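Local structure of pesticidial crystal protein CRY2AA (Bacillus thuringiensis serovar kurstaki, 1I5P) at residues Met483-Phe494 with Thr535-Tyr543. The protein kills dipteran and lepidopteran larvae by binding to their midgut epithelial cells and promoting colloidosmotic lysis. Sequence-based numbering, arbitrary orientation.
Sequences MIHLAPEDYTGF and TLRGNGNSY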
ATOM      1  N   MET A 483       6.528 -16.498  -2.322  1.00 12.46           N
ATOM      2  CA  MET A 483       5.078 -16.561  -2.349  1.00 13.88           C
ATOM      3  C   MET A 483       4.456 -17.219  -3.564  1.00 13.48           C
ATOM      4  O   MET A 483       4.854 -16.968  -4.703  1.00 14.83           O
ATOM      5  CB  MET A 483       4.480 -15.156  -2.278  1.00 13.25           C
ATOM      6  CG  MET A 483       4.733 -14.370  -1.022  1.00 15.73           C
ATOM      7  SD  MET A 483       4.108 -12.690  -1.246  1.00 16.51           S
ATOM      8  CE  MET A 483       4.786 -11.903   0.221  1.00 13.89           C
ATOM      9  N   ILE A 484       3.464 -18.058  -3.310  1.00 12.38           N
ATOM     10  CA  ILE A 484       2.697 -18.668  -4.385  1.00 14.59           C
ATOM     11  C   ILE A 484       1.359 -17.944  -4.216  1.00 14.47           C
ATOM     12  O   ILE A 484       0.733 -18.014  -3.156  1.00 13.34           O
ATOM     13  CB  ILE A 484       2.510 -20.190  -4.207  1.00 14.75           C
ATOM     14  CG1 ILE A 484       3.856 -20.902  -4.430  1.00 11.42           C
ATOM     15  CG2 ILE A 484       1.452 -20.696  -5.195  1.00 11.38           C
ATOM     16  CD1 ILE A 484       3.798 -22.428  -4.314  1.00 13.82           C
ATOM     17  N   HIS A 485       0.951 -17.221  -5.250  1.00 12.64           N
ATOM     18  CA  HIS A 485      -0.286 -16.454  -5.214  1.00 15.28           C
ATOM     19  C   HIS A 485      -1.535 -17.301  -5.368  1.00 15.70           C
ATOM     20  O   HIS A 485      -1.620 -18.139  -6.262  1.00 16.80           O
ATOM     21  CB  HIS A 485      -0.237 -15.386  -6.299  1.00 13.46           C
ATOM     22  CG  HIS A 485       0.917 -14.452  -6.142  1.00 11.38           C
ATOM     23  ND1 HIS A 485       0.866 -13.347  -5.322  1.00 13.03           N
ATOM     24  CD2 HIS A 485       2.185 -14.515  -6.613  1.00 10.33           C
ATOM     25  CE1 HIS A 485       2.053 -12.771  -5.291  1.00 13.11           C
ATOM     26  NE2 HIS A 485       2.871 -13.460  -6.065  1.00 10.95           N
ATOM     27  N   LEU A 486      -2.509 -17.073  -4.495  1.00 15.24           N
ATOM     28  CA  LEU A 486      -3.756 -17.825  -4.546  1.00 13.08           C
ATOM     29  C   LEU A 486      -4.839 -17.091  -5.334  1.00 13.41           C
ATOM     30  O   LEU A 486      -5.256 -15.988  -4.964  1.00 12.57           O
ATOM     31  CB  LEU A 486      -4.257 -18.117  -3.125  1.00 13.62           C
ATOM     32  CG  LEU A 486      -5.541 -18.946  -2.993  1.00 15.44           C
ATOM     33  CD1 LEU A 486      -5.355 -20.292  -3.688  1.00 15.32           C
ATOM     34  CD2 LEU A 486      -5.884 -19.155  -1.515  1.00 12.71           C
ATOM     35  N   ALA A 487      -5.290 -17.712  -6.421  1.00 11.84           N
ATOM     36  CA  ALA A 487      -6.337 -17.131  -7.246  1.00 12.80           C
ATOM     37  C   ALA A 487      -7.653 -17.235  -6.481  1.00 12.60           C
ATOM     38  O   ALA A 487      -7.795 -18.085  -5.605  1.00 10.00           O
ATOM     39  CB  ALA A 487      -6.438 -17.883  -8.571  1.00 12.58           C
ATOM     40  N   PRO A 488      -8.617 -16.353  -6.790  1.00 14.77           N
ATOM     41  CA  PRO A 488      -9.929 -16.335  -6.140  1.00 15.38           C
ATOM     42  C   PRO A 488     -10.626 -17.681  -6.256  1.00 18.32           C
ATOM     43  O   PRO A 488     -10.379 -18.437  -7.200  1.00 17.75           O
ATOM     44  CB  PRO A 488     -10.659 -15.224  -6.889  1.00 13.84           C
ATOM     45  CG  PRO A 488      -9.546 -14.264  -7.179  1.00 12.17           C
ATOM     46  CD  PRO A 488      -8.485 -15.207  -7.706  1.00 12.78           C
ATOM     47  N   GLU A 489     -11.495 -17.977  -5.296  1.00 20.06           N
ATOM     48  CA  GLU A 489     -12.220 -19.243  -5.289  1.00 27.36           C
ATOM     49  C   GLU A 489     -13.214 -19.308  -6.444  1.00 26.67           C
ATOM     50  O   GLU A 489     -13.433 -20.370  -7.024  1.00 30.99           O
ATOM     51  CB  GLU A 489     -12.957 -19.409  -3.959  1.00 30.68           C
ATOM     52  CG  GLU A 489     -12.330 -18.632  -2.818  1.00 39.27           C
ATOM     53  CD  GLU A 489     -11.816 -19.522  -1.699  1.00 44.78           C
ATOM     54  OE1 GLU A 489     -10.968 -20.403  -1.964  1.00 47.61           O
ATOM     55  OE2 GLU A 489     -12.263 -19.334  -0.547  1.00 45.87           O
ATOM     56  N   ASP A 490     -13.812 -18.170  -6.779  1.00 24.90           N
ATOM     57  CA  ASP A 490     -14.781 -18.124  -7.869  1.00 22.23           C
ATOM     58  C   ASP A 490     -14.201 -17.448  -9.105  1.00 19.07           C
ATOM     59  O   ASP A 490     -12.995 -17.219  -9.181  1.00 17.82           O
ATOM     60  CB  ASP A 490     -16.055 -17.403  -7.415  1.00 24.50           C
ATOM     61  CG  ASP A 490     -15.795 -15.985  -6.927  1.00 25.50           C
ATOM     62  OD1 ASP A 490     -16.785 -15.282  -6.626  1.00 26.70           O
ATOM     63  OD2 ASP A 490     -14.616 -15.573  -6.843  1.00 26.16           O
ATOM     64  N   TYR A 491     -15.057 -17.134 -10.073  1.00 16.95           N
ATOM     65  CA  TYR A 491     -14.604 -16.499 -11.304  1.00 15.35           C
ATOM     66  C   TYR A 491     -14.434 -14.993 -11.162  1.00 16.36           C
ATOM     67  O   TYR A 491     -15.178 -14.202 -11.749  1.00 16.28           O
ATOM     68  CB  TYR A 491     -15.561 -16.805 -12.459  1.00 14.00           C
ATOM     69  CG  TYR A 491     -14.998 -16.449 -13.821  1.00 14.89           C
ATOM     70  CD1 TYR A 491     -13.620 -16.356 -14.022  1.00 15.54           C
ATOM     71  CD2 TYR A 491     -15.836 -16.239 -14.915  1.00 16.13           C
ATOM     72  CE1 TYR A 491     -13.089 -16.067 -15.273  1.00 15.50           C
ATOM     73  CE2 TYR A 491     -15.314 -15.947 -16.178  1.00 18.24           C
ATOM     74  CZ  TYR A 491     -13.937 -15.864 -16.346  1.00 19.83           C
ATOM     75  OH  TYR A 491     -13.398 -15.594 -17.585  1.00 22.84           O
ATOM     76  N   THR A 492     -13.435 -14.610 -10.378  1.00 15.84           N
ATOM     77  CA  THR A 492     -13.123 -13.211 -10.134  1.00 16.24           C
ATOM     78  C   THR A 492     -11.694 -12.944 -10.606  1.00 14.56           C
ATOM     79  O   THR A 492     -10.827 -13.813 -10.486  1.00 12.73           O
ATOM     80  CB  THR A 492     -13.213 -12.883  -8.627  1.00 17.57           C
ATOM     81  OG1 THR A 492     -14.532 -13.178  -8.151  1.00 21.15           O
ATOM     82  CG2 THR A 492     -12.895 -11.411  -8.376  1.00 17.85           C
ATOM     83  N   GLY A 493     -11.453 -11.750 -11.146  1.00 12.46           N
ATOM     84  CA  GLY A 493     -10.113 -11.409 -11.593  1.00 13.61           C
ATOM     85  C   GLY A 493      -9.230 -11.121 -10.392  1.00 14.26           C
ATOM     86  O   GLY A 493      -9.728 -11.017  -9.272  1.00 15.61           O
ATOM     87  N   PHE A 494      -7.925 -11.006 -10.604  1.00 15.09           N
ATOM     88  CA  PHE A 494      -7.013 -10.733  -9.500  1.00 14.35           C
ATOM     89  C   PHE A 494      -5.684 -10.176  -9.985  1.00 14.26           C
ATOM     90  O   PHE A 494      -5.294 -10.384 -11.135  1.00 13.21           O
ATOM     91  CB  PHE A 494      -6.777 -12.007  -8.678  1.00 14.72           C
ATOM     92  CG  PHE A 494      -6.104 -13.117  -9.444  1.00 16.00           C
ATOM     93  CD1 PHE A 494      -4.756 -13.401  -9.243  1.00 16.78           C
ATOM     94  CD2 PHE A 494      -6.820 -13.883 -10.359  1.00 15.74           C
ATOM     95  CE1 PHE A 494      -4.126 -14.433  -9.942  1.00 17.77           C
ATOM     96  CE2 PHE A 494      -6.200 -14.919 -11.066  1.00 15.48           C
ATOM     97  CZ  PHE A 494      -4.852 -15.194 -10.856  1.00 18.80           C
ATOM     98  N   THR A 535       4.463 -17.383  -9.660  1.00 14.11           N
ATOM     99  CA  THR A 535       3.742 -18.637  -9.496  1.00 14.19           C
ATOM    100  C   THR A 535       2.423 -18.407  -8.775  1.00 13.74           C
ATOM    101  O   THR A 535       2.369 -17.729  -7.743  1.00 11.04           O
ATOM    102  CB  THR A 535       4.579 -19.658  -8.710  1.00 13.06           C
ATOM    103  OG1 THR A 535       5.860 -19.791  -9.330  1.00 12.87           O
ATOM    104  CG2 THR A 535       3.886 -21.024  -8.700  1.00 15.05           C
ATOM    105  N   LEU A 536       1.362 -18.989  -9.319  1.00 13.07           N
ATOM    106  CA  LEU A 536       0.042 -18.828  -8.737  1.00 13.07           C
ATOM    107  C   LEU A 536      -0.710 -20.154  -8.661  1.00 14.48           C
ATOM    108  O   LEU A 536      -0.458 -21.077  -9.445  1.00 11.80           O
ATOM    109  CB  LEU A 536      -0.754 -17.819  -9.568  1.00 14.06           C
ATOM    110  CG  LEU A 536      -1.135 -18.256 -10.983  1.00 16.92           C
ATOM    111  CD1 LEU A 536      -2.541 -18.828 -10.949  1.00 15.47           C
ATOM    112  CD2 LEU A 536      -1.081 -17.082 -11.947  1.00 15.41           C
ATOM    113  N   ARG A 537      -1.641 -20.233  -7.713  1.00 14.25           N
ATOM    114  CA  ARG A 537      -2.460 -21.419  -7.514  1.00 14.18           C
ATOM    115  C   ARG A 537      -3.756 -21.181  -8.287  1.00 14.80           C
ATOM    116  O   ARG A 537      -4.589 -20.373  -7.872  1.00 15.21           O
ATOM    117  CB  ARG A 537      -2.758 -21.598  -6.022  1.00 16.02           C
ATOM    118  CG  ARG A 537      -3.467 -22.896  -5.671  1.00 18.15           C
ATOM    119  CD  ARG A 537      -2.551 -24.080  -5.889  1.00 20.36           C
ATOM    120  NE  ARG A 537      -3.177 -25.341  -5.515  1.00 23.28           N
ATOM    121  CZ  ARG A 537      -2.549 -26.512  -5.523  1.00 23.26           C
ATOM    122  NH1 ARG A 537      -1.274 -26.578  -5.883  1.00 21.41           N
ATOM    123  NH2 ARG A 537      -3.198 -27.613  -5.178  1.00 24.43           N
ATOM    124  N   GLY A 538      -3.918 -21.878  -9.410  1.00 12.10           N
ATOM    125  CA  GLY A 538      -5.102 -21.699 -10.232  1.00 13.60           C
ATOM    126  C   GLY A 538      -6.432 -22.138  -9.644  1.00 15.34           C
ATOM    127  O   GLY A 538      -6.489 -22.894  -8.670  1.00 17.49           O
ATOM    128  N   ASN A 539      -7.512 -21.664 -10.251  1.00 15.22           N
ATOM    129  CA  ASN A 539      -8.855 -21.995  -9.804  1.00 16.52           C
ATOM    130  C   ASN A 539      -9.648 -22.618 -10.949  1.00 17.32           C
ATOM    131  O   ASN A 539     -10.861 -22.793 -10.850  1.00 19.68           O
ATOM    132  CB  ASN A 539      -9.562 -20.734  -9.312  1.00 16.66           C
ATOM    133  CG  ASN A 539      -9.563 -19.635 -10.351  1.00 16.78           C
ATOM    134  OD1 ASN A 539      -9.148 -19.850 -11.492  1.00 14.72           O
ATOM    135  ND2 ASN A 539     -10.032 -18.448  -9.965  1.00 15.22           N
ATOM    136  N   GLY A 540      -8.959 -22.938 -12.040  1.00 17.00           N
ATOM    137  CA  GLY A 540      -9.616 -23.552 -13.179  1.00 15.74           C
ATOM    138  C   GLY A 540     -10.300 -22.594 -14.134  1.00 17.29           C
ATOM    139  O   GLY A 540     -10.947 -23.025 -15.083  1.00 18.11           O
ATOM    140  N   ASN A 541     -10.168 -21.294 -13.905  1.00 16.98           N
ATOM    141  CA  ASN A 541     -10.809 -20.322 -14.783  1.00 16.96           C
ATOM    142  C   ASN A 541      -9.875 -19.712 -15.816  1.00 18.57           C
ATOM    143  O   ASN A 541      -8.658 -19.679 -15.635  1.00 17.44           O
ATOM    144  CB  ASN A 541     -11.439 -19.199 -13.956  1.00 17.07           C
ATOM    145  CG  ASN A 541     -12.606 -19.674 -13.126  1.00 17.67           C
ATOM    146  OD1 ASN A 541     -13.515 -20.325 -13.637  1.00 19.54           O
ATOM    147  ND2 ASN A 541     -12.594 -19.346 -11.837  1.00 17.52           N
ATOM    148  N   SER A 542     -10.459 -19.240 -16.911  1.00 19.92           N
ATOM    149  CA  SER A 542      -9.685 -18.603 -17.963  1.00 22.46           C
ATOM    150  C   SER A 542      -9.804 -17.092 -17.836  1.00 20.94           C
ATOM    151  O   SER A 542     -10.885 -16.561 -17.587  1.00 20.79           O
ATOM    152  CB  SER A 542     -10.175 -19.045 -19.340  1.00 25.12           C
ATOM    153  OG  SER A 542      -9.579 -20.279 -19.703  1.00 29.05           O
ATOM    154  N   TYR A 543      -8.684 -16.402 -18.012  1.00 20.49           N
ATOM    155  CA  TYR A 543      -8.657 -14.952 -17.899  1.00 17.99           C
ATOM    156  C   TYR A 543      -7.847 -14.310 -19.004  1.00 17.62           C
ATOM    157  O   TYR A 543      -7.017 -14.960 -19.644  1.00 17.27           O
ATOM    158  CB  TYR A 543      -8.008 -14.520 -16.575  1.00 14.85           C
ATOM    159  CG  TYR A 543      -8.663 -15.009 -15.300  1.00 15.32           C
ATOM    160  CD1 TYR A 543      -8.352 -16.259 -14.766  1.00 14.37           C
ATOM    161  CD2 TYR A 543      -9.570 -14.201 -14.607  1.00 12.25           C
ATOM    162  CE1 TYR A 543      -8.929 -16.695 -13.566  1.00 12.77           C
ATOM    163  CE2 TYR A 543     -10.153 -14.628 -13.414  1.00 12.06           C
ATOM    164  CZ  TYR A 543      -9.829 -15.873 -12.899  1.00 12.00           C
ATOM    165  OH  TYR A 543     -10.425 -16.292 -11.726  1.00 14.56           O
TER
HETATM  166  O   HOH W   1       5.081 -15.483  -7.374  1.00 12.81           O
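Tyr543 OH sits between two groups: it donates to Thr492 O at 2.8 Å, from above that carbonyl's plane, and accepts from Asn539 ND2. The same ND2 also reaches across to Pro488 O at 2.8 Å, both partners lying close to the amide plane. Asn539 CG stands between its own backbone N and carbonyl carbon (chi1 55°), which brings ND2 to the carbonyl of Pro488. Its OD1 meanwhile takes the N-H of Asn541 in an Asx turn, so bonds to both ends of the amide fix its flip.

The Tyr543 ring is clamped between two aromatic edges. Tyr491 brings CE1 over one face, its plane turned 61° from that of Tyr543; Phe494 brings CE2 over the opposite face, 4.1 Å from Tyr543 CE1 and nearly perpendicular. Both pairs are edge-to-face. CD1 of Tyr491 also packs on CB and CG of Asn541, while the Tyr491 hydroxyl gives a 2.7 Å bond, almost in line with the carbonyl, to Ser542 O and has a further partner in Thr627 N. Phe624 stacks on Phe494, tying the cluster to strand 617-626.

At the other end residues 483-486 and 535-537 run side by side as parallel strands. His485 N bonds to Thr535 O, His485 O receives Arg537 N, and Ala487 N closes the ladder on Arg537 O at 3.1 Å. A water bridges Met483 O and Thr535 N. Beyond Ala487 and Arg537 the ladder gives way to loops, and both segments pass on into strands of a second sheet, 493-496 and 541-550. Both thus join one sheet to the other, in what is probably the lectin-like jelly-roll sandwich of the delta-endotoxin C-terminal domain.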